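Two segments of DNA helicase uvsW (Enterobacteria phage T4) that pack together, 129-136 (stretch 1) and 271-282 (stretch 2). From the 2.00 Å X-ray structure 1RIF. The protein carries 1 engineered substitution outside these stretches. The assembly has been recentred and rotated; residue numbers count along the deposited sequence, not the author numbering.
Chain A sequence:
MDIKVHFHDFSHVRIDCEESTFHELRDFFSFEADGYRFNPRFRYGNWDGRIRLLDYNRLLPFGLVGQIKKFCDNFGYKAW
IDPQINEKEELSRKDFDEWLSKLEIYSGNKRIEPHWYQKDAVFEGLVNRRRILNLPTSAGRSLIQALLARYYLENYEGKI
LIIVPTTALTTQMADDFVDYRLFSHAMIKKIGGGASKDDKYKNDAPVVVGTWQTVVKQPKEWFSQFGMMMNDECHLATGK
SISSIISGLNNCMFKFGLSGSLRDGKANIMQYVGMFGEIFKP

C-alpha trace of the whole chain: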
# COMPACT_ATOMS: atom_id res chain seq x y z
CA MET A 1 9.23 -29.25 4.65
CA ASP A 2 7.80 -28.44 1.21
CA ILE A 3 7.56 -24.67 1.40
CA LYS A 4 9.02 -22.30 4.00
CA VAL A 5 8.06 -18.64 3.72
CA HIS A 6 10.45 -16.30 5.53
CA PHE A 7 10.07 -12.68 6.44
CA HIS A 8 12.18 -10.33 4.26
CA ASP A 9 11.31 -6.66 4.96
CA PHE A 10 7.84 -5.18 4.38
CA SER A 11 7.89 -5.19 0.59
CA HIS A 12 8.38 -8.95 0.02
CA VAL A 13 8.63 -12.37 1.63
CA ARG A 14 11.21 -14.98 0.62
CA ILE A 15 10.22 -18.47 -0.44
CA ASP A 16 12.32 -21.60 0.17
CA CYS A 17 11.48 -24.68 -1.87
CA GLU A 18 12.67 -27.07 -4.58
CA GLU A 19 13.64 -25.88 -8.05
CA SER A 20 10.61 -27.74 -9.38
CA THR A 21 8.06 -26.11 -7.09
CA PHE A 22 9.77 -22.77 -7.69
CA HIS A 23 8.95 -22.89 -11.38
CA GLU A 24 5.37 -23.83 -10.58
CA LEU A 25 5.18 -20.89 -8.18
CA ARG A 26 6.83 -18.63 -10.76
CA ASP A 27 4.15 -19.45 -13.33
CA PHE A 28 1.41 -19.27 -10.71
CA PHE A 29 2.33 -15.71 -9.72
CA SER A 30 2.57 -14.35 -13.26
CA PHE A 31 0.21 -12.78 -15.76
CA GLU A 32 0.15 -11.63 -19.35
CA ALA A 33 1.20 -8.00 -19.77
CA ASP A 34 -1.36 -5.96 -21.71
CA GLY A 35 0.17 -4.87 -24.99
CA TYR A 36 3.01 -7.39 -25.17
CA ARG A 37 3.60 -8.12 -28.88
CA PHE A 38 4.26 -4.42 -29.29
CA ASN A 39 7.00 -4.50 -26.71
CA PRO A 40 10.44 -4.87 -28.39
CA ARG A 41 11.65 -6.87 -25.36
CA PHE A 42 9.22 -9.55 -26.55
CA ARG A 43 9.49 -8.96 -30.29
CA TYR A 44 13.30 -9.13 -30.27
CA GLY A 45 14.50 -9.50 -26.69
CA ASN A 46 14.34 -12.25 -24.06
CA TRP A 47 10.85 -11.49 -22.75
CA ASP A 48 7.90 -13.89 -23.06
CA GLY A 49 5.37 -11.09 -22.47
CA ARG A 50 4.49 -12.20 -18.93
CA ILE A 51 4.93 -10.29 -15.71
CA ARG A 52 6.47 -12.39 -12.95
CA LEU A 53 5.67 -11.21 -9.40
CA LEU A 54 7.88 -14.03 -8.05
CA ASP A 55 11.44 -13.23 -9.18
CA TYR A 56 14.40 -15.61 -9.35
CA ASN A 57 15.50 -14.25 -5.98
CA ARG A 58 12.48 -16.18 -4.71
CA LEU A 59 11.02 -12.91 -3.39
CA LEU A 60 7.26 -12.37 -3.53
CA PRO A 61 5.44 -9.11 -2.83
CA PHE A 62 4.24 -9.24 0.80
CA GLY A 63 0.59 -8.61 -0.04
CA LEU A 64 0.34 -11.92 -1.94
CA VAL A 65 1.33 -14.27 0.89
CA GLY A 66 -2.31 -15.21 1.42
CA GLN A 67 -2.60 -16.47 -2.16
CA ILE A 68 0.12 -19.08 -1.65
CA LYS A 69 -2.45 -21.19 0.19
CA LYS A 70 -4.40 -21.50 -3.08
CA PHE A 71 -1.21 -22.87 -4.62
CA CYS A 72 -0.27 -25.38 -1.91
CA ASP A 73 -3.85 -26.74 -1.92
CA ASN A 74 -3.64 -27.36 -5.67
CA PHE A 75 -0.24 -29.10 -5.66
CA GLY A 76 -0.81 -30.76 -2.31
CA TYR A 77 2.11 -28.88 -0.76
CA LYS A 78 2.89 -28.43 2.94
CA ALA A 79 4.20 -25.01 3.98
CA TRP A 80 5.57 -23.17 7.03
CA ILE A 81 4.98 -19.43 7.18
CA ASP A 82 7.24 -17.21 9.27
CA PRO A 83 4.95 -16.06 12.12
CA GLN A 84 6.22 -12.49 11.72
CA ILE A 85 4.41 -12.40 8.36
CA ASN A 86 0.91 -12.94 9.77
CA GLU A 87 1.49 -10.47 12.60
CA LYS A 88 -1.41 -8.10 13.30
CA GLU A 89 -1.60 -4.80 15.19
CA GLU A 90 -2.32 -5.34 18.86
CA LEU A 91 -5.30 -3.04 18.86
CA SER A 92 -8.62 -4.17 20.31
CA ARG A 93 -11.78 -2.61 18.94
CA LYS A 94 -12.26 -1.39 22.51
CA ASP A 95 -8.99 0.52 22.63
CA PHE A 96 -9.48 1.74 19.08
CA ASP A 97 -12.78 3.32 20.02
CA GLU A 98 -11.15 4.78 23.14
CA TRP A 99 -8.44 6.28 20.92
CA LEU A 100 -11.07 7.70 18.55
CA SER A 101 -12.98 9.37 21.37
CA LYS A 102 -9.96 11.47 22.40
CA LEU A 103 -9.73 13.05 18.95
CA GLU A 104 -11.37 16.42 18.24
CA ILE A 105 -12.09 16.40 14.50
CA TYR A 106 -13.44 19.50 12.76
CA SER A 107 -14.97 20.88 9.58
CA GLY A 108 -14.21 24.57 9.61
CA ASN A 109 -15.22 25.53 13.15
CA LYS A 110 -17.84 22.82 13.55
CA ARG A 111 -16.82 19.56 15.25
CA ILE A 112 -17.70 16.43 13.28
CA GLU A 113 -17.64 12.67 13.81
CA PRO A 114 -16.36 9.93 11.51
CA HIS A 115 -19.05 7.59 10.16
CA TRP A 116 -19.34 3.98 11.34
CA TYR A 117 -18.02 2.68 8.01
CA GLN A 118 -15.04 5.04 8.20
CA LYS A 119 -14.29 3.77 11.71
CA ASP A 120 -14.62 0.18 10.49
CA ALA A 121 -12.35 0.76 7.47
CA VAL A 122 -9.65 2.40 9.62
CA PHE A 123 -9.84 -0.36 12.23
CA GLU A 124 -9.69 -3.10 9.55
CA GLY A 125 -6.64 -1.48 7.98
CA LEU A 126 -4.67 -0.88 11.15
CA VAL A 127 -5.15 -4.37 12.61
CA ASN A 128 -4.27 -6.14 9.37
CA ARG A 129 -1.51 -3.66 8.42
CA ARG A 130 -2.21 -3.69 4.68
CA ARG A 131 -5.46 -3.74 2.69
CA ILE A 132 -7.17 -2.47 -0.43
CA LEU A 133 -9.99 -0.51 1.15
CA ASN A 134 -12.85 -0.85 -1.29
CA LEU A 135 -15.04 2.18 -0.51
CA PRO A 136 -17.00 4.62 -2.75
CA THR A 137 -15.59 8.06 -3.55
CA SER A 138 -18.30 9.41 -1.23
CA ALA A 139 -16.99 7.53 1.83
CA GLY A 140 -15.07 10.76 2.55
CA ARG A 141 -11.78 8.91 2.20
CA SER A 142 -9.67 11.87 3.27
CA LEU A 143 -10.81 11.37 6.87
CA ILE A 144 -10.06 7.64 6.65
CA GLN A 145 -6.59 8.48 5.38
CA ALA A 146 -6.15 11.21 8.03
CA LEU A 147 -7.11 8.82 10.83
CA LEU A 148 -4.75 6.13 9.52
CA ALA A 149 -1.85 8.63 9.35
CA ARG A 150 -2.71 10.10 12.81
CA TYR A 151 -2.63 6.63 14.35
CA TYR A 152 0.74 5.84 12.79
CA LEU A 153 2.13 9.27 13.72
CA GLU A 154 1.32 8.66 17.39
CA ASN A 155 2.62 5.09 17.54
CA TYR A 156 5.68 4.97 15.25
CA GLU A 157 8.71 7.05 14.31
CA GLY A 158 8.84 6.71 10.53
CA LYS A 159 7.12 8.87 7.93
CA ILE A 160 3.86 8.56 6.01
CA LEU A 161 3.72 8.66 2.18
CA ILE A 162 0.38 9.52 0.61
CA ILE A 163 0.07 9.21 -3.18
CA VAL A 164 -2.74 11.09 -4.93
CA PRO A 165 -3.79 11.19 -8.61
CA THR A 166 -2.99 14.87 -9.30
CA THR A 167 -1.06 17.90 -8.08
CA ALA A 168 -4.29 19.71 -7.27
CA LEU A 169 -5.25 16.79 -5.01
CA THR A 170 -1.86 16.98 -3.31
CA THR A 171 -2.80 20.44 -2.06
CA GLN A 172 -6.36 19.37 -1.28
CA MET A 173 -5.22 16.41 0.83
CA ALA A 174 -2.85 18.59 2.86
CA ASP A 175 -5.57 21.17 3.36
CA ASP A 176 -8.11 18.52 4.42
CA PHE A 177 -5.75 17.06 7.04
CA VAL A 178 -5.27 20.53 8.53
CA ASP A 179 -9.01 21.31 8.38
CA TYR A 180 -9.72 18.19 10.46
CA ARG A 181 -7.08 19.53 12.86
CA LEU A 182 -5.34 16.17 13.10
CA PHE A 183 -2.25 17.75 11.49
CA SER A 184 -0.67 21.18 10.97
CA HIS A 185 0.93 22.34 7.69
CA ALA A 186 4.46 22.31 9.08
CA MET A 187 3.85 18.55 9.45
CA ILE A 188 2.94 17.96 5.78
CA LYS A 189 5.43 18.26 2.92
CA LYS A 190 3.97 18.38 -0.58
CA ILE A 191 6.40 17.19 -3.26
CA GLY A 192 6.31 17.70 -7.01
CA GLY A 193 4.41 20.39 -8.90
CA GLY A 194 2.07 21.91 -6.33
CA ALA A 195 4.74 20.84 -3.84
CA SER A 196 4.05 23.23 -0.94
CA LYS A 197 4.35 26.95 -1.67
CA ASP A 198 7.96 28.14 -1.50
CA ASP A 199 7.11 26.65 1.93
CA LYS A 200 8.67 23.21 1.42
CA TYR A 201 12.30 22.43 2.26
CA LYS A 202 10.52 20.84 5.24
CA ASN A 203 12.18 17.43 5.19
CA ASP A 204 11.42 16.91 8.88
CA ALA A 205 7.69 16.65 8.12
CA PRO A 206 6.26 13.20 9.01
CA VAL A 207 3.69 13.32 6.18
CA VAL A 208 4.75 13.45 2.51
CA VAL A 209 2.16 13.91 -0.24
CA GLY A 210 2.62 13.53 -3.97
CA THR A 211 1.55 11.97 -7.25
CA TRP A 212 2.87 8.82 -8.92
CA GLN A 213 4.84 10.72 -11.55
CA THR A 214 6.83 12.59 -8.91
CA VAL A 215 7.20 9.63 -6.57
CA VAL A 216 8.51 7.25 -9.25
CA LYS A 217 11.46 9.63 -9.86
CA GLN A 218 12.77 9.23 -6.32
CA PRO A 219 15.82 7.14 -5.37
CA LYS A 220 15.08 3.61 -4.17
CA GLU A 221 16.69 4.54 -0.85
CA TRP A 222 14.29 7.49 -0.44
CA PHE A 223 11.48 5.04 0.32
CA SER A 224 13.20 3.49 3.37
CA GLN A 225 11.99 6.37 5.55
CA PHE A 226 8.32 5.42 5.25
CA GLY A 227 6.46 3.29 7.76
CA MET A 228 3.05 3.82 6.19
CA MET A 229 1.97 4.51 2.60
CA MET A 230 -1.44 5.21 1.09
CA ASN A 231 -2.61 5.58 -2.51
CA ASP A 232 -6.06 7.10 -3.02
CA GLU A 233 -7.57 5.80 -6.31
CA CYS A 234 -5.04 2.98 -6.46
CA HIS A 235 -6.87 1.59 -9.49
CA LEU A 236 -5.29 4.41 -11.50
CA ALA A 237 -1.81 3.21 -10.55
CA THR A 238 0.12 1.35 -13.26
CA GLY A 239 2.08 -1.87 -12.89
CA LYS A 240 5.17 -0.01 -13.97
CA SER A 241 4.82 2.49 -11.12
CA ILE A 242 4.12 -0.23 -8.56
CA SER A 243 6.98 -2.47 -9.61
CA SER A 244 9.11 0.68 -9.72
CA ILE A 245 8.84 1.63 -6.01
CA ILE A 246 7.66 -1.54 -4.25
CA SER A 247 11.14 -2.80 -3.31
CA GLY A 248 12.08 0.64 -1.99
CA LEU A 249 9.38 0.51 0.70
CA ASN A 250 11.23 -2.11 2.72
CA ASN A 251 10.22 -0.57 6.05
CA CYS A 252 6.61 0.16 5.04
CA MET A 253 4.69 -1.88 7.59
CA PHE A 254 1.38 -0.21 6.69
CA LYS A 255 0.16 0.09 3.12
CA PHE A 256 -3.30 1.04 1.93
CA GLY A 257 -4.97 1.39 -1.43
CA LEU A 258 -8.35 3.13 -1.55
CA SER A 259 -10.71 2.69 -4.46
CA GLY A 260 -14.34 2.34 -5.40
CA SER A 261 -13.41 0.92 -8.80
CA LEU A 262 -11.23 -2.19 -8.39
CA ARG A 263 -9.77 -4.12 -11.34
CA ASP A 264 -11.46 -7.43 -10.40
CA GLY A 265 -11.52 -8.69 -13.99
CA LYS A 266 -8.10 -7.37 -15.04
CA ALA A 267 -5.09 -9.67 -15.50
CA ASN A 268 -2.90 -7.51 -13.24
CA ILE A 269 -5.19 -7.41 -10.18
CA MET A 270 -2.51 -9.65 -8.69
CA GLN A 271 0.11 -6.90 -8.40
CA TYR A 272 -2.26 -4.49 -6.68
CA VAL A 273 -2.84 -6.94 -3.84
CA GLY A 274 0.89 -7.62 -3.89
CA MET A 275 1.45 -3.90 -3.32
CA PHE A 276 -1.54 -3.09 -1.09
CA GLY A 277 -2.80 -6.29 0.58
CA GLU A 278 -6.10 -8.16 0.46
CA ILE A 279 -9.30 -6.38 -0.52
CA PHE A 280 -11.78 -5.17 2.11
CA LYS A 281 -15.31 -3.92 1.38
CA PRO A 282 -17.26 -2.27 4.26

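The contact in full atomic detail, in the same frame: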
# COMPACT_ATOMS: atom_id res chain seq x y z
N ARG A 129 -2.69 -4.33 9.00
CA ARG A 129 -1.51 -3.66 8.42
C ARG A 129 -1.59 -3.22 6.97
O ARG A 129 -1.16 -2.11 6.64
CB ARG A 129 -0.26 -4.55 8.59
CG ARG A 129 0.64 -4.21 9.78
CD ARG A 129 -0.05 -4.47 11.10
NE ARG A 129 0.80 -4.19 12.27
CZ ARG A 129 1.80 -4.96 12.70
NH1 ARG A 129 2.12 -6.09 12.07
NH2 ARG A 129 2.45 -4.62 13.80
N ARG A 130 -2.13 -4.06 6.09
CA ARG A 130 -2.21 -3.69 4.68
C ARG A 130 -3.45 -4.25 3.99
O ARG A 130 -3.68 -5.46 4.01
CB ARG A 130 -0.93 -4.14 3.95
CG ARG A 130 -0.68 -5.65 3.98
CD ARG A 130 0.79 -6.00 3.72
NE ARG A 130 1.65 -5.59 4.82
CZ ARG A 130 1.69 -6.17 6.02
NH1 ARG A 130 0.91 -7.21 6.29
NH2 ARG A 130 2.50 -5.70 6.96
N ARG A 131 -4.24 -3.36 3.39
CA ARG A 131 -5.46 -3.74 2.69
C ARG A 131 -5.79 -2.80 1.53
O ARG A 131 -5.28 -1.69 1.43
CB ARG A 131 -6.68 -3.68 3.63
CG ARG A 131 -6.61 -4.51 4.87
CD ARG A 131 -7.38 -5.81 4.71
NE ARG A 131 -6.54 -6.95 5.05
CZ ARG A 131 -6.97 -8.05 5.66
NH1 ARG A 131 -8.24 -8.15 6.02
NH2 ARG A 131 -6.12 -9.03 5.92
N ILE A 132 -6.67 -3.29 0.65
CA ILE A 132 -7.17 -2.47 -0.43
C ILE A 132 -8.53 -2.17 0.16
O ILE A 132 -9.37 -3.06 0.30
CB ILE A 132 -7.39 -3.24 -1.74
CG1 ILE A 132 -6.06 -3.49 -2.45
CG2 ILE A 132 -8.30 -2.43 -2.65
CD1 ILE A 132 -6.22 -4.29 -3.73
N LEU A 133 -8.74 -0.92 0.56
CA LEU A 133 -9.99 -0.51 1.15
C LEU A 133 -10.93 -0.16 0.01
O LEU A 133 -10.77 0.87 -0.65
CB LEU A 133 -9.75 0.70 2.07
CG LEU A 133 -8.71 0.46 3.16
CD1 LEU A 133 -8.49 1.74 3.93
CD2 LEU A 133 -9.15 -0.68 4.08
N ASN A 134 -11.90 -1.03 -0.21
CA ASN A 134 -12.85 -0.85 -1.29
C ASN A 134 -14.06 -0.02 -0.86
O ASN A 134 -15.09 -0.58 -0.48
CB ASN A 134 -13.27 -2.22 -1.80
CG ASN A 134 -14.21 -2.14 -2.99
OD1 ASN A 134 -14.09 -1.25 -3.83
ND2 ASN A 134 -15.14 -3.09 -3.08
N LEU A 135 -13.94 1.30 -0.90
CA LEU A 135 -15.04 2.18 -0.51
C LEU A 135 -15.29 3.23 -1.58
O LEU A 135 -14.35 3.70 -2.22
CB LEU A 135 -14.75 2.89 0.82
CG LEU A 135 -13.68 2.31 1.74
CD1 LEU A 135 -12.32 2.79 1.28
CD2 LEU A 135 -13.93 2.76 3.16
N PRO A 136 -16.56 3.62 -1.77
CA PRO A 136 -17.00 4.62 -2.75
C PRO A 136 -16.39 6.00 -2.53
O PRO A 136 -16.10 6.39 -1.39
CB PRO A 136 -18.52 4.61 -2.59
CG PRO A 136 -18.70 4.28 -1.14
CD PRO A 136 -17.70 3.16 -0.95
N GLN A 271 -0.93 -7.77 -8.92
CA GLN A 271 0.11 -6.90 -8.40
C GLN A 271 -0.39 -5.72 -7.58
O GLN A 271 0.40 -4.97 -7.02
CB GLN A 271 1.06 -6.41 -9.51
CG GLN A 271 0.46 -5.58 -10.60
CD GLN A 271 1.52 -5.04 -11.56
OE1 GLN A 271 1.20 -4.59 -12.66
NE2 GLN A 271 2.79 -5.06 -11.13
N TYR A 272 -1.71 -5.56 -7.50
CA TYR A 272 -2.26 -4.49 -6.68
C TYR A 272 -2.41 -5.05 -5.27
O TYR A 272 -2.21 -4.33 -4.30
CB TYR A 272 -3.61 -3.99 -7.24
CG TYR A 272 -3.48 -3.25 -8.56
CD1 TYR A 272 -3.31 -3.95 -9.76
CD2 TYR A 272 -3.44 -1.85 -8.61
CE1 TYR A 272 -3.11 -3.28 -10.97
CE2 TYR A 272 -3.24 -1.17 -9.81
CZ TYR A 272 -3.08 -1.89 -10.99
OH TYR A 272 -2.86 -1.24 -12.19
N VAL A 273 -2.73 -6.33 -5.16
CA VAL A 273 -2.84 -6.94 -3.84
C VAL A 273 -1.43 -7.23 -3.33
O VAL A 273 -1.18 -7.28 -2.13
CB VAL A 273 -3.67 -8.25 -3.86
CG1 VAL A 273 -4.97 -8.03 -4.62
CG2 VAL A 273 -2.89 -9.37 -4.47
N GLY A 274 -0.50 -7.39 -4.27
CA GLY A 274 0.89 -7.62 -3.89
C GLY A 274 1.48 -6.34 -3.32
O GLY A 274 2.37 -6.38 -2.48
N MET A 275 0.97 -5.20 -3.78
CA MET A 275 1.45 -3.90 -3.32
C MET A 275 0.64 -3.34 -2.15
O MET A 275 1.19 -2.68 -1.29
CB MET A 275 1.42 -2.90 -4.48
CG MET A 275 1.74 -1.45 -4.08
SD MET A 275 3.43 -1.22 -3.46
CE MET A 275 3.82 0.40 -4.10
N PHE A 276 -0.66 -3.63 -2.13
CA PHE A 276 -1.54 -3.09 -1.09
C PHE A 276 -2.23 -4.04 -0.10
O PHE A 276 -2.85 -3.58 0.85
CB PHE A 276 -2.63 -2.24 -1.74
CG PHE A 276 -2.11 -1.04 -2.47
CD1 PHE A 276 -2.11 -1.00 -3.86
CD2 PHE A 276 -1.58 0.05 -1.77
CE1 PHE A 276 -1.60 0.10 -4.54
CE2 PHE A 276 -1.07 1.14 -2.43
CZ PHE A 276 -1.07 1.18 -3.83
N GLY A 277 -2.14 -5.35 -0.33
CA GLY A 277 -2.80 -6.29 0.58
C GLY A 277 -4.16 -6.74 0.09
O GLY A 277 -4.66 -6.29 -0.95
N GLU A 278 -4.79 -7.65 0.83
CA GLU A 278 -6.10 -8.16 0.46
C GLU A 278 -7.17 -7.08 0.43
O GLU A 278 -7.06 -6.06 1.12
CB GLU A 278 -6.54 -9.28 1.40
CG GLU A 278 -6.12 -10.65 0.92
CD GLU A 278 -5.16 -11.33 1.87
OE1 GLU A 278 -5.55 -11.54 3.04
OE2 GLU A 278 -4.03 -11.65 1.44
N ILE A 279 -8.20 -7.32 -0.36
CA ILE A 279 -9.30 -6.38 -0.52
C ILE A 279 -10.29 -6.43 0.63
O ILE A 279 -10.60 -7.51 1.15
CB ILE A 279 -10.06 -6.66 -1.82
CG1 ILE A 279 -9.11 -6.49 -3.01
CG2 ILE A 279 -11.27 -5.75 -1.92
CD1 ILE A 279 -9.70 -6.92 -4.35
N PHE A 280 -10.79 -5.27 1.04
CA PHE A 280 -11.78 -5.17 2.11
C PHE A 280 -12.91 -4.23 1.72
O PHE A 280 -12.67 -3.06 1.42
CB PHE A 280 -11.14 -4.65 3.40
CG PHE A 280 -12.15 -4.20 4.43
CD1 PHE A 280 -12.96 -5.12 5.09
CD2 PHE A 280 -12.30 -2.84 4.72
CE1 PHE A 280 -13.92 -4.69 6.01
CE2 PHE A 280 -13.25 -2.41 5.65
CZ PHE A 280 -14.06 -3.33 6.29
N LYS A 281 -14.14 -4.74 1.71
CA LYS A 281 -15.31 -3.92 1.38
C LYS A 281 -16.21 -3.80 2.61
O LYS A 281 -16.70 -4.80 3.12
CB LYS A 281 -16.11 -4.53 0.23
CG LYS A 281 -17.28 -3.65 -0.18
CD LYS A 281 -17.94 -4.08 -1.47
CE LYS A 281 -18.98 -3.05 -1.91
NZ LYS A 281 -19.60 -3.36 -3.23
N PRO A 282 -16.42 -2.56 3.09
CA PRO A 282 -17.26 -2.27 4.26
C PRO A 282 -18.76 -2.44 4.01
O PRO A 282 -19.12 -3.06 2.98
CB PRO A 282 -16.88 -0.83 4.60
CG PRO A 282 -16.67 -0.24 3.24
CD PRO A 282 -15.85 -1.32 2.54
OXT PRO A 282 -19.57 -1.96 4.84
O HOH W 1 -3.72 -8.24 2.95

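Stretch 2 begins in the last turns of a helix and then runs as a short strand beside strand 130-133 of stretch 1. Together the two stretches bury 702 Å² of surface, counted over both sides.

Gln271 makes no contact with stretch 1. Tyr272 and Val273 meet it through Ile132. The CD1 atom of Ile132 lies 4.4 Å from Tyr272 CB and 4.0 Å from Val273 CG1. Gly274 and Met275 take no part, and the CA-to-CB bond of Met275 points away.

Phe276 adds more. Its CB packs 3.7 Å from Ile132 CG1, while the end of its side chain leads away from stretch 1. Its carbonyl O is 2.9 Å from Arg131 N, but the angle is too poor for a hydrogen bond.

Gly277 ends the helix with positive phi, and its N bonds back to Val273 O at 2.8 Å. Only glycine suits this place. A CB here would sit 2.2 Å from Arg130 O and would also jam against the carbonyl of Phe276. Without one, Gly277 CA comes within 3.6 Å of Arg130 O. The O of Gly277 is buried by the contact and has no partner in the model.

Ile132 N donates to Glu278 O at 2.8 Å. A water bridges the two backbones here: it donates to Arg130 O at 3.0 Å and accepts from Glu278 N at 2.4 Å. The CB of Glu278 lies over one face of the Arg131 guanidinium. Arg131 NH2 and Glu278 OE1 form a long salt bridge of 3.9 Å. The oxygen is well out of the guanidinium plane, so the attraction is between charges, with no N-H directed at it.

Ile132 pairs in parallel with Ile279, and Leu133 with Phe280. The side chains of Ile132 and Ile279 lie on the same face of the sheet. Ile279 CG1 is 3.7 Å from Ile132 CD1. Ile132 thus fills a greasy pocket between helix and strand, and the branched apolar chain suits it.

Phe280 carries two of the three cross-strand hydrogen bonds. Its N donates to Ile132 O at 2.7 Å, and its O accepts from Asn134 N at 2.7 Å. Its side chain shares a face with Leu133, whose CD2 is 3.9 Å from Phe280 CD2.

Lys281 has an extended, all-t side chain, and its aliphatic part runs beside the Asn134 side chain. Pro282 closes the contact. Its CD lies 3.2 Å from Asn134 O, and its CG packs 4.1 Å from Leu135 CD2.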